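Local coordinates for DUF1116 domain-containing protein (Enterococcus faecalis, PDB 3CLQ) that is of unknown function but belongs to the AllG family, named for a subunit of oxamate carbamoyltransferase, at residues 95-99 / 100-104; 168-171 / 172-176; 269-272 / 273-276. All coordinates share one frame; numbering follows the deposited sequence.

In the fold
Interaction 1 (95-99 / 100-104) is the deepest of the three, its centre about 8 Å from the centre of the chain. Interactions 2 (168-171 / 172-176) and 3 (269-272 / 273-276) are only partly buried and lie further out, at about 22 Å and 17 Å. All three are local turns, but each bends a different part of the fold. Interaction 1 leaves strand 92-95 and packs a thiol and an imidazole. Interaction 2 feeds a short strand, outermost in its sheet within this chain, and bears a solvent-side glutamate. Interaction 3 ends strand 266-271 in a glycine-rich loop. Interactions 1 and 3 touch, through His97 CD2 and Arg270 NH2 at 3.9 Å. Interaction 2 touches neither.

Interaction 1. Residues 95-99 / 100-104; sequences PCHEH and DAVGS
Cys96 packs back against Ala101 and Gly103 across a short 3-10 turn, residues 96-98, that follows strand 92-95. Its CB lies 3.6 Å from Val102 CA and 3.9 Å from Ala101 CB. One atom further, SG of Cys96 stands 3.7 Å from Gly103 N. SG is beside the backbone N and anti to the carbonyl carbon (chi1 -64°), which carries it along the departing chain. Gly103 N donates to Asp306 OD1; SG packs beside it.

The carbonyl of Cys96 holds the turn together. Its O accepts from Ala101 N at 2.8 Å and from His99 N, and the two donors come from opposite faces of the carbonyl plane. A weak bond runs from Asp100 N to His97 O.

Strand 45-48 packs on Cys96 through Leu47, and helix 234-247 reaches His97 and Val102 through Lys242 and Met238. The polar ends of Glu98 and His99 bond to Trp279 and Pro39.

The imidazole of His97 meets the Val102 side chain at a slant. Ala101 O lies over one face of this ring, toward its rim. The methyl Val102 CG1 comes within 3.4 Å of His97 CE1.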
ATOM      1  N   PRO B  95      17.759  28.557   5.581  1.00 51.73           N
ATOM      2  CA  PRO B  95      16.676  27.576   5.430  1.00 51.76           C
ATOM      3  C   PRO B  95      16.740  26.777   4.135  1.00 52.97           C
ATOM      4  O   PRO B  95      17.138  27.298   3.085  1.00 53.24           O
ATOM      5  CB  PRO B  95      15.407  28.441   5.440  1.00 51.27           C
ATOM      6  CG  PRO B  95      15.804  29.731   6.070  1.00 51.81           C
ATOM      7  CD  PRO B  95      17.248  29.936   5.678  1.00 51.12           C
ATOM      8  N   CYS B  96      16.326  25.518   4.210  1.00 53.95           N
ATOM      9  CA  CYS B  96      16.134  24.722   3.031  1.00 54.79           C
ATOM     10  C   CYS B  96      15.272  25.457   2.036  1.00 55.03           C
ATOM     11  O   CYS B  96      15.499  25.387   0.819  1.00 55.65           O
ATOM     12  CB  CYS B  96      15.438  23.427   3.390  1.00 55.90           C
ATOM     13  SG  CYS B  96      16.408  22.407   4.458  1.00 58.28           S
ATOM     14  N   HIS B  97      14.258  26.144   2.536  1.00 55.08           N
ATOM     15  CA  HIS B  97      13.317  26.729   1.613  1.00 55.86           C
ATOM     16  C   HIS B  97      13.934  27.736   0.686  1.00 56.33           C
ATOM     17  O   HIS B  97      13.466  27.906  -0.433  1.00 57.53           O
ATOM     18  CB  HIS B  97      12.110  27.280   2.316  1.00 56.41           C
ATOM     19  CG  HIS B  97      10.953  26.350   2.265  1.00 57.95           C
ATOM     20  ND1 HIS B  97      10.639  25.500   3.299  1.00 58.67           N
ATOM     21  CD2 HIS B  97      10.071  26.085   1.273  1.00 58.58           C
ATOM     22  CE1 HIS B  97       9.589  24.774   2.960  1.00 59.34           C
ATOM     23  NE2 HIS B  97       9.228  25.107   1.733  1.00 58.78           N
ATOM     24  N   GLU B  98      15.018  28.360   1.128  1.00 56.24           N
ATOM     25  CA  GLU B  98      15.654  29.389   0.343  1.00 55.81           C
ATOM     26  C   GLU B  98      16.697  28.841  -0.613  1.00 55.58           C
ATOM     27  O   GLU B  98      17.365  29.599  -1.313  1.00 53.90           O
ATOM     28  CB  GLU B  98      16.260  30.422   1.258  1.00 56.79           C
ATOM     29  CG  GLU B  98      15.232  31.193   2.016  1.00 57.44           C
ATOM     30  CD  GLU B  98      15.846  32.354   2.732  1.00 58.13           C
ATOM     31  OE1 GLU B  98      15.142  32.964   3.562  1.00 58.93           O
ATOM     32  OE2 GLU B  98      17.037  32.650   2.468  1.00 58.59           O
ATOM     33  N   HIS B  99      16.808  27.515  -0.648  1.00 56.24           N
ATOM     34  CA  HIS B  99      17.642  26.823  -1.627  1.00 56.02           C
ATOM     35  C   HIS B  99      16.838  25.748  -2.326  1.00 56.35           C
ATOM     36  O   HIS B  99      17.365  24.707  -2.719  1.00 55.78           O
ATOM     37  CB  HIS B  99      18.857  26.212  -0.953  1.00 56.33           C
ATOM     38  CG  HIS B  99      19.794  27.229  -0.395  1.00 57.12           C
ATOM     39  ND1 HIS B  99      20.878  27.705  -1.099  1.00 57.93           N
ATOM     40  CD2 HIS B  99      19.797  27.884   0.788  1.00 57.24           C
ATOM     41  CE1 HIS B  99      21.529  28.588  -0.363  1.00 57.18           C
ATOM     42  NE2 HIS B  99      20.891  28.714   0.786  1.00 57.50           N
ATOM     43  N   ASP B 100      15.541  25.997  -2.458  1.00 56.81           N
ATOM     44  CA  ASP B 100      14.687  25.109  -3.219  1.00 56.27           C
ATOM     45  C   ASP B 100      14.714  23.712  -2.634  1.00 55.38           C
ATOM     46  O   ASP B 100      14.518  22.739  -3.353  1.00 56.31           O
ATOM     47  CB  ASP B 100      15.117  25.106  -4.699  1.00 57.01           C
ATOM     48  CG  ASP B 100      14.831  26.444  -5.386  1.00 58.04           C
ATOM     49  OD1 ASP B 100      13.956  27.181  -4.877  1.00 58.29           O
ATOM     50  OD2 ASP B 100      15.460  26.771  -6.416  1.00 58.23           O
ATOM     51  N   ALA B 101      14.970  23.599  -1.336  1.00 54.11           N
ATOM     52  CA  ALA B 101      14.919  22.288  -0.692  1.00 53.97           C
ATOM     53  C   ALA B 101      13.879  22.300   0.419  1.00 53.11           C
ATOM     54  O   ALA B 101      13.282  23.342   0.673  1.00 53.51           O
ATOM     55  CB  ALA B 101      16.280  21.929  -0.136  1.00 53.59           C
ATOM     56  N   VAL B 102      13.684  21.159   1.082  1.00 51.62           N
ATOM     57  CA  VAL B 102      12.920  21.072   2.357  1.00 49.86           C
ATOM     58  C   VAL B 102      13.544  20.039   3.298  1.00 50.36           C
ATOM     59  O   VAL B 102      14.170  19.086   2.853  1.00 50.33           O
ATOM     60  CB  VAL B 102      11.453  20.685   2.166  1.00 48.88           C
ATOM     61  CG1 VAL B 102      10.664  21.845   1.607  1.00 49.13           C
ATOM     62  CG2 VAL B 102      11.329  19.468   1.277  1.00 48.45           C
ATOM     63  N   GLY B 103      13.390  20.222   4.599  1.00 50.55           N
ATOM     64  CA  GLY B 103      14.049  19.337   5.542  1.00 51.32           C
ATOM     65  C   GLY B 103      13.126  18.815   6.619  1.00 52.85           C
ATOM     66  O   GLY B 103      12.397  19.584   7.283  1.00 51.43           O
ATOM     67  N   SER B 104      13.139  17.491   6.771  1.00 54.66           N
ATOM     68  CA  SER B 104      12.371  16.814   7.816  1.00 56.00           C
ATOM     69  C   SER B 104      12.942  17.031   9.235  1.00 56.69           C
ATOM     70  O   SER B 104      14.159  16.902   9.452  1.00 57.09           O
ATOM     71  CB  SER B 104      12.280  15.330   7.521  1.00 55.68           C
ATOM     72  OG  SER B 104      11.554  14.717   8.567  1.00 57.55           O
TER

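Interaction 2. Residues 168-171 / 172-176; sequences TFCP and EGIDL
Glu172 folds its side chain back over Pro171 and Cys170. CG sits between the backbone N and the carbonyl carbon (chi1 63°), and the chain then bends sharply at chi2, -92°. Together these torsions send the carboxylate back toward the preceding residues. Its CD comes 3.7 Å from Pro171 CD, at one corner of the pyrrolidine ring, and the two side chains meet at a slant. OE1 is modelled too close to the ring for its place to be sure. Pro171 N has no hydrogen to give it, so no hydrogen bond forms there.

Cys170 also meets the bent chain of Glu172. Cys170 SG is 3.9 Å from Glu172 CD and 3.7 Å from Gly173 N. It is anti to the backbone N (chi1 169°), which points SG toward Gly173. Further on, Cys170 SG meets Ile174 CG1 at 4.3 Å, a loose apolar contact.

The bend is a type I beta turn from Cys170 to Gly173, with Pro171 and Glu172 at its corners. It is closed by Gly173 N bonding to Cys170 O at 3.1 Å. Gly173 has a positive phi, a backbone shape that glycine adopts easily.

The turn links helix 146-168 to strand 174-175, the outermost strand of its sheet within this chain, paired antiparallel with strand 26-33 through Ile174 and Leu28. Helix 195-210 lies against it, with Tyr208 touching Cys170 and Glu172 and Ala204 touching Ile174. Asp175 ends the strand as the N-cap of helix 176-183, its OD1 accepting from Leu178 N.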
ATOM      1  N   THR B 168      20.788   6.431 -12.921  1.00 57.24           N
ATOM      2  CA  THR B 168      21.269   6.599 -14.301  1.00 56.98           C
ATOM      3  C   THR B 168      20.746   5.494 -15.226  1.00 56.48           C
ATOM      4  O   THR B 168      20.721   5.676 -16.445  1.00 56.69           O
ATOM      5  CB  THR B 168      22.823   6.687 -14.438  1.00 57.10           C
ATOM      6  OG1 THR B 168      23.398   5.385 -14.291  1.00 57.04           O
ATOM      7  CG2 THR B 168      23.428   7.653 -13.427  1.00 57.10           C
ATOM      8  N   PHE B 169      20.354   4.357 -14.651  1.00 55.75           N
ATOM      9  CA  PHE B 169      19.685   3.284 -15.394  1.00 55.55           C
ATOM     10  C   PHE B 169      18.191   3.560 -15.547  1.00 56.73           C
ATOM     11  O   PHE B 169      17.420   2.661 -15.868  1.00 56.73           O
ATOM     12  CB  PHE B 169      19.892   1.918 -14.716  1.00 54.20           C
ATOM     13  CG  PHE B 169      21.289   1.384 -14.846  1.00 54.27           C
ATOM     14  CD1 PHE B 169      22.246   1.640 -13.869  1.00 54.18           C
ATOM     15  CD2 PHE B 169      21.668   0.655 -15.964  1.00 53.49           C
ATOM     16  CE1 PHE B 169      23.545   1.171 -14.003  1.00 53.45           C
ATOM     17  CE2 PHE B 169      22.942   0.186 -16.087  1.00 53.08           C
ATOM     18  CZ  PHE B 169      23.887   0.449 -15.105  1.00 53.43           C
ATOM     19  N   CYS B 170      17.777   4.799 -15.325  1.00 58.95           N
ATOM     20  CA  CYS B 170      16.351   5.100 -15.301  1.00 60.45           C
ATOM     21  C   CYS B 170      16.094   6.491 -15.819  1.00 61.06           C
ATOM     22  O   CYS B 170      15.780   7.389 -15.053  1.00 61.27           O
ATOM     23  CB  CYS B 170      15.805   4.974 -13.876  1.00 60.75           C
ATOM     24  SG  CYS B 170      14.121   5.624 -13.636  1.00 61.86           S
ATOM     25  N   PRO B 171      16.157   6.656 -17.133  1.00 62.04           N
ATOM     26  CA  PRO B 171      16.275   7.971 -17.755  1.00 62.50           C
ATOM     27  C   PRO B 171      14.925   8.672 -17.843  1.00 62.64           C
ATOM     28  O   PRO B 171      14.866   9.871 -18.098  1.00 62.32           O
ATOM     29  CB  PRO B 171      16.782   7.642 -19.156  1.00 62.70           C
ATOM     30  CG  PRO B 171      16.198   6.267 -19.447  1.00 63.16           C
ATOM     31  CD  PRO B 171      16.037   5.562 -18.116  1.00 62.94           C
ATOM     32  N   GLU B 172      13.856   7.915 -17.645  1.00 62.59           N
ATOM     33  CA  GLU B 172      12.502   8.457 -17.618  1.00 63.34           C
ATOM     34  C   GLU B 172      12.169   9.082 -16.259  1.00 62.26           C
ATOM     35  O   GLU B 172      11.219   9.858 -16.136  1.00 62.22           O
ATOM     36  CB  GLU B 172      11.503   7.334 -17.883  1.00 65.03           C
ATOM     37  CG  GLU B 172      11.529   6.218 -16.795  1.00 67.58           C
ATOM     38  CD  GLU B 172      12.482   5.032 -17.127  1.00 69.30           C
ATOM     39  OE1 GLU B 172      13.687   5.265 -17.485  1.00 69.88           O
ATOM     40  OE2 GLU B 172      12.010   3.863 -17.018  1.00 68.83           O
ATOM     41  N   GLY B 173      12.939   8.718 -15.239  1.00 60.76           N
ATOM     42  CA  GLY B 173      12.649   9.118 -13.886  1.00 59.13           C
ATOM     43  C   GLY B 173      11.464   8.372 -13.295  1.00 58.83           C
ATOM     44  O   GLY B 173      10.742   7.659 -13.988  1.00 58.62           O
ATOM     45  N   ILE B 174      11.279   8.545 -11.993  1.00 58.61           N
ATOM     46  CA  ILE B 174      10.133   8.034 -11.284  1.00 58.53           C
ATOM     47  C   ILE B 174       9.121   9.182 -11.078  1.00 59.60           C
ATOM     48  O   ILE B 174       9.473  10.297 -10.619  1.00 59.62           O
ATOM     49  CB  ILE B 174      10.584   7.419  -9.947  1.00 58.80           C
ATOM     50  CG1 ILE B 174      11.560   6.271 -10.223  1.00 59.48           C
ATOM     51  CG2 ILE B 174       9.404   6.973  -9.098  1.00 57.88           C
ATOM     52  CD1 ILE B 174      11.840   5.398  -9.035  1.00 60.04           C
ATOM     53  N   ASP B 175       7.870   8.914 -11.458  1.00 59.29           N
ATOM     54  CA  ASP B 175       6.796   9.901 -11.369  1.00 58.11           C
ATOM     55  C   ASP B 175       6.210   9.952  -9.974  1.00 56.45           C
ATOM     56  O   ASP B 175       5.572   9.018  -9.508  1.00 57.28           O
ATOM     57  CB  ASP B 175       5.704   9.600 -12.394  1.00 58.64           C
ATOM     58  CG  ASP B 175       4.544  10.576 -12.321  1.00 59.71           C
ATOM     59  OD1 ASP B 175       4.508  11.456 -11.416  1.00 59.56           O
ATOM     60  OD2 ASP B 175       3.661  10.453 -13.195  1.00 61.29           O
ATOM     61  N   LEU B 176       6.410  11.067  -9.308  1.00 55.08           N
ATOM     62  CA  LEU B 176       6.082  11.114  -7.921  1.00 54.08           C
ATOM     63  C   LEU B 176       4.602  11.418  -7.699  1.00 54.91           C
ATOM     64  O   LEU B 176       3.979  10.884  -6.788  1.00 54.67           O
ATOM     65  CB  LEU B 176       6.975  12.128  -7.255  1.00 53.03           C
ATOM     66  CG  LEU B 176       8.195  11.651  -6.459  1.00 52.50           C
ATOM     67  CD1 LEU B 176       8.691  10.252  -6.808  1.00 50.43           C
ATOM     68  CD2 LEU B 176       9.325  12.686  -6.558  1.00 51.26           C
TER

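Interaction 3. Residues 269-272 / 273-276; sequences IRVS and GIGG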
ATOM      1  N   ILE B 269       5.567  31.235   6.908  1.00 50.53           N
ATOM      2  CA  ILE B 269       4.920  30.954   5.654  1.00 49.90           C
ATOM      3  C   ILE B 269       5.317  31.961   4.590  1.00 49.95           C
ATOM      4  O   ILE B 269       5.849  33.009   4.900  1.00 49.60           O
ATOM      5  CB  ILE B 269       3.396  30.930   5.818  1.00 48.72           C
ATOM      6  CG1 ILE B 269       2.873  32.333   6.109  1.00 48.64           C
ATOM      7  CG2 ILE B 269       3.021  29.965   6.925  1.00 48.19           C
ATOM      8  CD1 ILE B 269       1.370  32.459   6.024  1.00 48.18           C
ATOM      9  N   ARG B 270       5.061  31.613   3.331  1.00 50.91           N
ATOM     10  CA  ARG B 270       5.274  32.505   2.208  1.00 50.78           C
ATOM     11  C   ARG B 270       3.965  32.527   1.444  1.00 50.30           C
ATOM     12  O   ARG B 270       3.236  31.538   1.473  1.00 51.46           O
ATOM     13  CB  ARG B 270       6.398  31.961   1.347  1.00 51.09           C
ATOM     14  CG  ARG B 270       7.653  31.732   2.155  1.00 52.65           C
ATOM     15  CD  ARG B 270       8.833  31.580   1.264  1.00 54.23           C
ATOM     16  NE  ARG B 270       8.618  30.423   0.409  1.00 56.59           N
ATOM     17  CZ  ARG B 270       9.452  30.020  -0.542  1.00 56.94           C
ATOM     18  NH1 ARG B 270      10.580  30.698  -0.783  1.00 56.72           N
ATOM     19  NH2 ARG B 270       9.140  28.943  -1.252  1.00 57.20           N
ATOM     20  N   VAL B 271       3.631  33.639   0.802  1.00 48.95           N
ATOM     21  CA  VAL B 271       2.454  33.648  -0.051  1.00 48.76           C
ATOM     22  C   VAL B 271       2.804  34.087  -1.460  1.00 49.17           C
ATOM     23  O   VAL B 271       3.703  34.892  -1.680  1.00 48.37           O
ATOM     24  CB  VAL B 271       1.268  34.437   0.545  1.00 49.42           C
ATOM     25  CG1 VAL B 271       1.129  34.112   2.031  1.00 48.94           C
ATOM     26  CG2 VAL B 271       1.439  35.946   0.350  1.00 49.76           C
ATOM     27  N   SER B 272       2.105  33.504  -2.420  1.00 51.00           N
ATOM     28  CA  SER B 272       2.499  33.600  -3.799  1.00 51.51           C
ATOM     29  C   SER B 272       2.595  35.049  -4.214  1.00 52.37           C
ATOM     30  O   SER B 272       3.598  35.469  -4.776  1.00 52.59           O
ATOM     31  CB  SER B 272       1.491  32.872  -4.663  1.00 52.06           C
ATOM     32  OG  SER B 272       1.863  32.971  -6.031  1.00 54.27           O
ATOM     33  N   GLY B 273       1.556  35.822  -3.915  1.00 52.90           N
ATOM     34  CA  GLY B 273       1.493  37.215  -4.360  1.00 54.17           C
ATOM     35  C   GLY B 273       2.474  38.155  -3.681  1.00 54.86           C
ATOM     36  O   GLY B 273       2.566  39.332  -4.029  1.00 54.84           O
ATOM     37  N   ILE B 274       3.196  37.638  -2.693  1.00 55.65           N
ATOM     38  CA  ILE B 274       4.191  38.419  -1.979  1.00 56.25           C
ATOM     39  C   ILE B 274       5.549  38.086  -2.583  1.00 56.67           C
ATOM     40  O   ILE B 274       6.360  38.972  -2.807  1.00 57.06           O
ATOM     41  CB  ILE B 274       4.188  38.140  -0.457  1.00 56.50           C
ATOM     42  CG1 ILE B 274       4.945  39.234   0.260  1.00 56.83           C
ATOM     43  CG2 ILE B 274       4.889  36.803  -0.132  1.00 56.96           C
ATOM     44  CD1 ILE B 274       4.738  40.601  -0.351  1.00 58.06           C
ATOM     45  N   GLY B 275       5.787  36.803  -2.848  1.00 57.10           N
ATOM     46  CA  GLY B 275       6.946  36.380  -3.620  1.00 57.57           C
ATOM     47  C   GLY B 275       8.276  36.220  -2.899  1.00 58.45           C
ATOM     48  O   GLY B 275       8.417  36.587  -1.726  1.00 58.12           O
ATOM     49  N   GLY B 276       9.244  35.641  -3.616  1.00 58.56           N
ATOM     50  CA  GLY B 276      10.617  35.483  -3.138  1.00 58.25           C
ATOM     51  C   GLY B 276      10.745  34.763  -1.813  1.00 58.83           C
ATOM     52  O   GLY B 276      10.067  33.753  -1.563  1.00 59.34           O
TER
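Val271 meets Ile274 through apolar groups. Val271 CG2 lies 3.6 Å from Ile274 CB, and the two side chains approach at a slant. For Ile274, CG1 is anti to the backbone N (chi1 -164°), which leaves CG2 as the branch modelled toward Val271. Phe280 and Thr419 also touch Ile274.

The backbone bonds gather on Val271 O. Gly275 N reaches Val271 O at 3.1 Å with a nearly straight N-H (172°), and Ile274 N, at 3.0 Å from the same oxygen, is more bent (152°). Val271 O and Ile274 CG2 are modelled too close together, so the places of both are less sure and the two bonds share that doubt.

As modelled, these bonds come from the third and fourth residues after Val271 and curl the chain into a tight turn at the end of strand 266-271. The turn opens the loop of a beta hairpin, which runs on to the adjacent antiparallel strand 280-283. Gly275 and Gly276 both have positive phi.

Among the polar side chains, Ser272 OG bonds outside the loop, to Gly248 O and Val251 N. Arg270 NE donates to Thr259 OG1. Gly276 O lies obliquely to the guanidinium, 3.2 Å from Arg270 NH1. Arg270 NH2 has a long, weak ion pair with Asp246, while Lys242 NZ is a like charge close to it.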